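Local atomic coordinates of FdxN element excision controlling factor XisI (PDB entry 2NVM), a protein that probably helps control, together with XisF and XisH, excision of the fdxN element during rearrangement of nitrogen-fixation genes in cyanobacteria. Residues E14-Y19 and I72-Q77; D96-A101 and T106-G111. One frame throughout, in Å; residues are numbered along the deposited sequence. Where two conformers were deposited one is given.

From the N terminus, helix 4-23 comes first; contact 1 brings its residues 14-19 onto strand 67-79, closing a loop of 52 residues that holds strands 44-50, 55-61 and 63-64 (residues 26-38 are not modelled). The chain then turns back through strand 82-87 into helix 93-100, and contact 2 packs the end of that helix on strand 108-110 across only four intervening residues. The two contacts follow in series, with neither nesting nor crossing. Their centres lie about 13 Å apart, and both reach the same sheet. The two helices bind them directly: Lys18 NZ makes a salt bridge of 2.9 Å to Glu97 OE2, and Ile15 packs on the selenomethionine at Met98.

Contact 1: residues E14-Y19 and I72-Q77; sequences EIIKKY and IILYLQ
Leu74 carries the strand's side of this contact, meeting Ile16 and Tyr19 on the helix. At Ile73 and Leu74 the strand is irregular: both face Trp58 of strand 55-61 in a classic beta bulge. The CB of Leu74 points toward the helix, and its first torsion (chi1 -168°) sets CG beside the carbonyl carbon. Leu74 CD2 lies 4.1 Å from Ile16 CG1, and the two side chains run past each other in opposite directions, flank against flank. Leu74 CD2 also stands 4.5 Å from the CB of Tyr19, three residues on from Ile16, a looser touch that involves the base of the tyrosine and not its ring. Tyr75 points to the other face of the sheet, where its hydroxyl hydrogen-bonds to Gln55 and to Arg46 of the second subunit. Leu76 again directs its CB toward the helix, but Leu76 CD1 remains 4.8 Å from Ile16 CB. Gln77, like Tyr75, is tied to Gln55 through its side chain. Helix 4-23 thus lies over one face of the sheet on strand 67-79, with strands 55-61 and 82-87 flanking that strand and helix 93-100 beside it on the same face.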
loop_
_atom_site.group_PDB
_atom_site.type_symbol
_atom_site.label_atom_id
_atom_site.label_comp_id
_atom_site.label_asym_id
_atom_site.label_seq_id
_atom_site.Cartn_x
_atom_site.Cartn_y
_atom_site.Cartn_z
ATOM N N GLU B 14 -13.825 -6.942 2.722
ATOM C CA GLU B 14 -14.523 -8.001 2.001
ATOM C C GLU B 14 -14.435 -7.728 0.485
ATOM O O GLU B 14 -14.215 -8.657 -0.277
ATOM C CB GLU B 14 -15.993 -8.081 2.462
ATOM C CG GLU B 14 -16.780 -9.313 2.024
ATOM C CD GLU B 14 -18.269 -9.278 2.447
ATOM O OE1 GLU B 14 -18.860 -10.374 2.602
ATOM O OE2 GLU B 14 -18.849 -8.171 2.633
ATOM N N ILE B 15 -14.591 -6.462 0.066
ATOM C CA ILE B 15 -14.501 -6.076 -1.358
ATOM C C ILE B 15 -13.080 -6.295 -1.929
ATOM O O ILE B 15 -12.926 -6.960 -2.962
ATOM C CB ILE B 15 -14.959 -4.593 -1.594
ATOM C CG1 ILE B 15 -16.477 -4.452 -1.440
ATOM C CG2 ILE B 15 -14.596 -4.087 -3.004
ATOM C CD1 ILE B 15 -16.939 -2.991 -1.321
ATOM N N ILE B 16 -12.069 -5.754 -1.244
ATOM C CA ILE B 16 -10.662 -5.848 -1.703
ATOM C C ILE B 16 -10.207 -7.326 -1.843
ATOM O O ILE B 16 -9.653 -7.696 -2.882
ATOM C CB ILE B 16 -9.685 -4.923 -0.868
ATOM C CG1 ILE B 16 -8.416 -4.602 -1.682
ATOM C CG2 ILE B 16 -9.375 -5.517 0.512
ATOM C CD1 ILE B 16 -7.411 -3.672 -0.985
ATOM N N LYS B 17 -10.551 -8.164 -0.855
ATOM C CA LYS B 17 -10.252 -9.608 -0.888
ATOM C C LYS B 17 -10.998 -10.344 -2.001
ATOM O O LYS B 17 -10.429 -11.271 -2.580
ATOM C CB LYS B 17 -10.534 -10.290 0.461
ATOM C CG LYS B 17 -9.583 -9.867 1.574
ATOM C CD LYS B 17 -9.968 -10.503 2.913
ATOM C CE LYS B 17 -9.058 -10.028 4.053
ATOM N NZ LYS B 17 -9.409 -10.686 5.343
ATOM N N LYS B 18 -12.246 -9.936 -2.292
ATOM C CA LYS B 18 -13.072 -10.540 -3.361
ATOM C C LYS B 18 -12.386 -10.392 -4.711
ATOM O O LYS B 18 -12.115 -11.396 -5.356
ATOM C CB LYS B 18 -14.509 -9.949 -3.400
ATOM C CG LYS B 18 -15.423 -10.453 -4.528
ATOM C CD LYS B 18 -16.873 -10.004 -4.326
ATOM C CE LYS B 18 -17.793 -10.556 -5.435
ATOM N NZ LYS B 18 -19.261 -10.434 -5.144
ATOM N N TYR B 19 -12.091 -9.150 -5.103
ATOM C CA TYR B 19 -11.395 -8.867 -6.379
ATOM C C TYR B 19 -9.955 -9.376 -6.439
ATOM O O TYR B 19 -9.487 -9.693 -7.537
ATOM C CB TYR B 19 -11.485 -7.384 -6.777
ATOM C CG TYR B 19 -12.884 -6.991 -7.165
ATOM C CD1 TYR B 19 -13.391 -7.307 -8.443
ATOM C CD2 TYR B 19 -13.728 -6.337 -6.260
ATOM C CE1 TYR B 19 -14.713 -6.959 -8.815
ATOM C CE2 TYR B 19 -15.043 -5.986 -6.612
ATOM C CZ TYR B 19 -15.531 -6.292 -7.892
ATOM O OH TYR B 19 -16.819 -5.943 -8.227
ATOM N N ILE B 72 0.385 -0.294 -8.336
ATOM C CA ILE B 72 -0.825 -0.285 -7.476
ATOM C C ILE B 72 -2.012 -0.653 -8.366
ATOM O O ILE B 72 -2.186 -0.033 -9.421
ATOM C CB ILE B 72 -1.015 1.087 -6.788
ATOM C CG1 ILE B 72 0.187 1.341 -5.848
ATOM C CG2 ILE B 72 -2.395 1.164 -6.031
ATOM C CD1 ILE B 72 0.172 2.687 -5.152
ATOM N N ILE B 73 -2.772 -1.684 -7.946
ATOM C CA ILE B 73 -3.956 -2.197 -8.653
ATOM C C ILE B 73 -5.225 -1.583 -8.063
ATOM O O ILE B 73 -6.084 -1.091 -8.792
ATOM C CB ILE B 73 -4.117 -3.761 -8.513
ATOM C CG1 ILE B 73 -2.884 -4.525 -9.013
ATOM C CG2 ILE B 73 -5.370 -4.267 -9.247
ATOM C CD1 ILE B 73 -2.590 -4.336 -10.460
ATOM N N LEU B 74 -5.346 -1.658 -6.734
ATOM C CA LEU B 74 -6.505 -1.163 -6.000
ATOM C C LEU B 74 -6.038 -0.592 -4.676
ATOM O O LEU B 74 -5.285 -1.258 -3.951
ATOM C CB LEU B 74 -7.488 -2.328 -5.805
ATOM C CG LEU B 74 -8.934 -2.168 -5.315
ATOM C CD1 LEU B 74 -9.697 -1.141 -6.106
ATOM C CD2 LEU B 74 -9.648 -3.523 -5.422
ATOM N N TYR B 75 -6.458 0.644 -4.391
ATOM C CA TYR B 75 -6.084 1.347 -3.179
ATOM C C TYR B 75 -7.292 2.107 -2.632
ATOM O O TYR B 75 -7.864 2.966 -3.308
ATOM C CB TYR B 75 -4.845 2.253 -3.426
ATOM C CG TYR B 75 -4.416 3.130 -2.263
ATOM C CD1 TYR B 75 -4.542 2.698 -0.913
ATOM C CD2 TYR B 75 -3.775 4.361 -2.497
ATOM C CE1 TYR B 75 -4.143 3.511 0.158
ATOM C CE2 TYR B 75 -3.365 5.177 -1.441
ATOM C CZ TYR B 75 -3.546 4.733 -0.106
ATOM O OH TYR B 75 -3.145 5.495 0.956
ATOM N N LEU B 76 -7.647 1.764 -1.396
ATOM C CA LEU B 76 -8.770 2.341 -0.674
ATOM C C LEU B 76 -8.325 2.768 0.716
ATOM O O LEU B 76 -7.487 2.095 1.335
ATOM C CB LEU B 76 -9.878 1.290 -0.520
ATOM C CG LEU B 76 -10.377 0.566 -1.777
ATOM C CD1 LEU B 76 -11.408 -0.469 -1.419
ATOM C CD2 LEU B 76 -10.978 1.524 -2.751
ATOM N N GLN B 77 -8.847 3.900 1.174
ATOM C CA GLN B 77 -8.636 4.382 2.534
ATOM C C GLN B 77 -9.930 4.995 3.102
ATOM O O GLN B 77 -10.775 5.474 2.341
ATOM C CB GLN B 77 -7.450 5.356 2.673
ATOM C CG GLN B 77 -7.574 6.676 1.925
ATOM C CD GLN B 77 -6.703 7.818 2.418
ATOM O OE1 GLN B 77 -5.949 7.717 3.397
ATOM N NE2 GLN B 77 -6.854 8.957 1.755
#

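Contact 2: residues D96-A101 and T106-G111; sequences DEMLVA and TDIILG
Met98 and Ile108 have the nearest alpha carbons of the two segments, 8.5 Å apart, a spacing bridged by apolar side chains. Segment 96-101 is the last part of helix 93-100, and Ala101 is the first residue to leave helical geometry; its N makes weak bonds to Glu97 O and Met98 O, while its carbonyl takes a hydrogen bond from His7 NE2. Segment 106-111 enters strand 108-110, whose Ile109 bonds by its backbone to Ile83 and Ile85 and whose Ile108 bonds to Ala124. Leu110 then centres an inverse gamma turn.

Between the segments, Ile108 is the single residue of its segment that touches the helix. Its CG1 branch is fully extended (chi2 -179°), which carries CD1 out to the helix surface. There Ile108 CD1 lies 3.8 Å from Met98 CB and 3.9 Å from the selenium, Met98 SE, so the methyl rests along the stem of the selenomethionine, whose chain is stretched beyond CG. The two side chains cross at a slant. Leu99 leans in from one side, bringing Leu99 CD2 to 4.1 Å from Ile108 CD1, although it sits at the exposed margin of the contact. Met98 is buried further by Ile83 of strand 82-87 and Ile103 of the following loop.

Strand 82-87, helix 93-100 and strand 108-110 form a beta-alpha-beta crossover: the two strands lie parallel and adjacent, and the connecting helix packs apolar residues on one face of the sheet they share.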
loop_
_atom_site.group_PDB
_atom_site.type_symbol
_atom_site.label_atom_id
_atom_site.label_comp_id
_atom_site.label_asym_id
_atom_site.label_seq_id
_atom_site.Cartn_x
_atom_site.Cartn_y
_atom_site.Cartn_z
ATOM N N ASP B 96 -20.542 -0.386 -6.958
ATOM C CA ASP B 96 -21.806 -1.124 -6.908
ATOM C C ASP B 96 -21.877 -1.986 -5.648
ATOM O O ASP B 96 -22.903 -2.003 -4.973
ATOM C CB ASP B 96 -22.002 -2.013 -8.153
ATOM C CG ASP B 96 -22.234 -1.205 -9.431
ATOM O OD1 ASP B 96 -23.120 -0.319 -9.434
ATOM O OD2 ASP B 96 -21.555 -1.495 -10.446
ATOM N N GLU B 97 -20.765 -2.650 -5.318
ATOM C CA GLU B 97 -20.690 -3.483 -4.109
ATOM C C GLU B 97 -20.848 -2.673 -2.814
ATOM O O GLU B 97 -21.536 -3.126 -1.893
ATOM C CB GLU B 97 -19.459 -4.400 -4.146
ATOM C CG GLU B 97 -19.593 -5.398 -5.337
ATOM C CD GLU B 97 -18.692 -6.594 -5.267
ATOM O OE1 GLU B 97 -17.591 -6.492 -4.701
ATOM O OE2 GLU B 97 -19.084 -7.653 -5.798
HETATM N N MSE B 98 -20.304 -1.456 -2.794
HETATM C CA MSE B 98 -20.426 -0.546 -1.639
HETATM C C MSE B 98 -21.868 -0.042 -1.463
HETATM O O MSE B 98 -22.364 -0.025 -0.337
HETATM C CB MSE B 98 -19.466 0.644 -1.753
HETATM C CG MSE B 98 -17.999 0.265 -1.691
HETATM SE SE MSE B 98 -16.891 1.794 -2.089
HETATM C CE MSE B 98 -15.193 0.890 -2.189
ATOM N N LEU B 99 -22.524 0.331 -2.569
ATOM C CA LEU B 99 -23.932 0.786 -2.554
ATOM C C LEU B 99 -24.872 -0.343 -2.120
ATOM O O LEU B 99 -25.819 -0.080 -1.384
ATOM C CB LEU B 99 -24.374 1.373 -3.905
ATOM C CG LEU B 99 -23.594 2.596 -4.402
ATOM C CD1 LEU B 99 -24.048 2.906 -5.812
ATOM C CD2 LEU B 99 -23.724 3.815 -3.495
ATOM N N VAL B 100 -24.599 -1.572 -2.588
ATOM C CA VAL B 100 -25.325 -2.803 -2.176
ATOM C C VAL B 100 -25.086 -3.111 -0.672
ATOM O O VAL B 100 -25.929 -3.738 -0.037
ATOM C CB VAL B 100 -24.976 -4.029 -3.094
ATOM C CG1 VAL B 100 -25.491 -5.345 -2.533
ATOM C CG2 VAL B 100 -25.525 -3.800 -4.492
ATOM N N ALA B 101 -23.939 -2.692 -0.123
ATOM C CA ALA B 101 -23.646 -2.813 1.318
ATOM C C ALA B 101 -24.214 -1.625 2.149
ATOM O O ALA B 101 -23.856 -1.492 3.304
ATOM C CB ALA B 101 -22.130 -2.973 1.557
ATOM N N THR B 106 -22.633 9.714 -0.950
ATOM C CA THR B 106 -22.025 10.866 -0.254
ATOM C C THR B 106 -20.817 10.499 0.629
ATOM O O THR B 106 -20.083 11.411 1.020
ATOM C CB THR B 106 -23.051 11.657 0.610
ATOM O OG1 THR B 106 -23.561 10.823 1.660
ATOM C CG2 THR B 106 -24.195 12.174 -0.254
ATOM N N ASP B 107 -20.662 9.210 0.989
ATOM C CA ASP B 107 -19.511 8.693 1.765
ATOM C C ASP B 107 -18.433 7.956 0.912
ATOM O O ASP B 107 -17.532 7.341 1.478
ATOM C CB ASP B 107 -20.015 7.828 2.948
ATOM C CG ASP B 107 -20.714 8.648 4.041
ATOM O OD1 ASP B 107 -20.355 9.825 4.282
ATOM O OD2 ASP B 107 -21.601 8.086 4.709
ATOM N N ILE B 108 -18.526 8.060 -0.424
ATOM C CA ILE B 108 -17.592 7.479 -1.401
ATOM C C ILE B 108 -16.947 8.658 -2.168
ATOM O O ILE B 108 -17.663 9.463 -2.724
ATOM C CB ILE B 108 -18.309 6.532 -2.414
ATOM C CG1 ILE B 108 -19.014 5.374 -1.683
ATOM C CG2 ILE B 108 -17.312 5.975 -3.445
ATOM C CD1 ILE B 108 -19.731 4.379 -2.595
ATOM N N ILE B 109 -15.617 8.746 -2.175
ATOM C CA ILE B 109 -14.862 9.790 -2.898
ATOM C C ILE B 109 -13.938 9.110 -3.907
ATOM O O ILE B 109 -13.180 8.198 -3.541
ATOM C CB ILE B 109 -14.000 10.667 -1.951
ATOM C CG1 ILE B 109 -14.890 11.336 -0.899
ATOM C CG2 ILE B 109 -13.223 11.729 -2.749
ATOM C CD1 ILE B 109 -14.172 12.211 0.050
ATOM N N LEU B 110 -14.005 9.555 -5.161
ATOM C CA LEU B 110 -13.125 9.061 -6.209
ATOM C C LEU B 110 -11.893 9.940 -6.186
ATOM O O LEU B 110 -11.820 10.963 -6.866
ATOM C CB LEU B 110 -13.804 9.021 -7.580
ATOM C CG LEU B 110 -15.075 8.172 -7.636
ATOM C CD1 LEU B 110 -15.599 8.191 -9.072
ATOM C CD2 LEU B 110 -14.876 6.712 -7.127
ATOM N N GLY B 111 -10.939 9.539 -5.337
ATOM C CA GLY B 111 -9.642 10.181 -5.177
ATOM C C GLY B 111 -8.846 10.203 -6.465
ATOM O O GLY B 111 -8.117 11.147 -6.700
#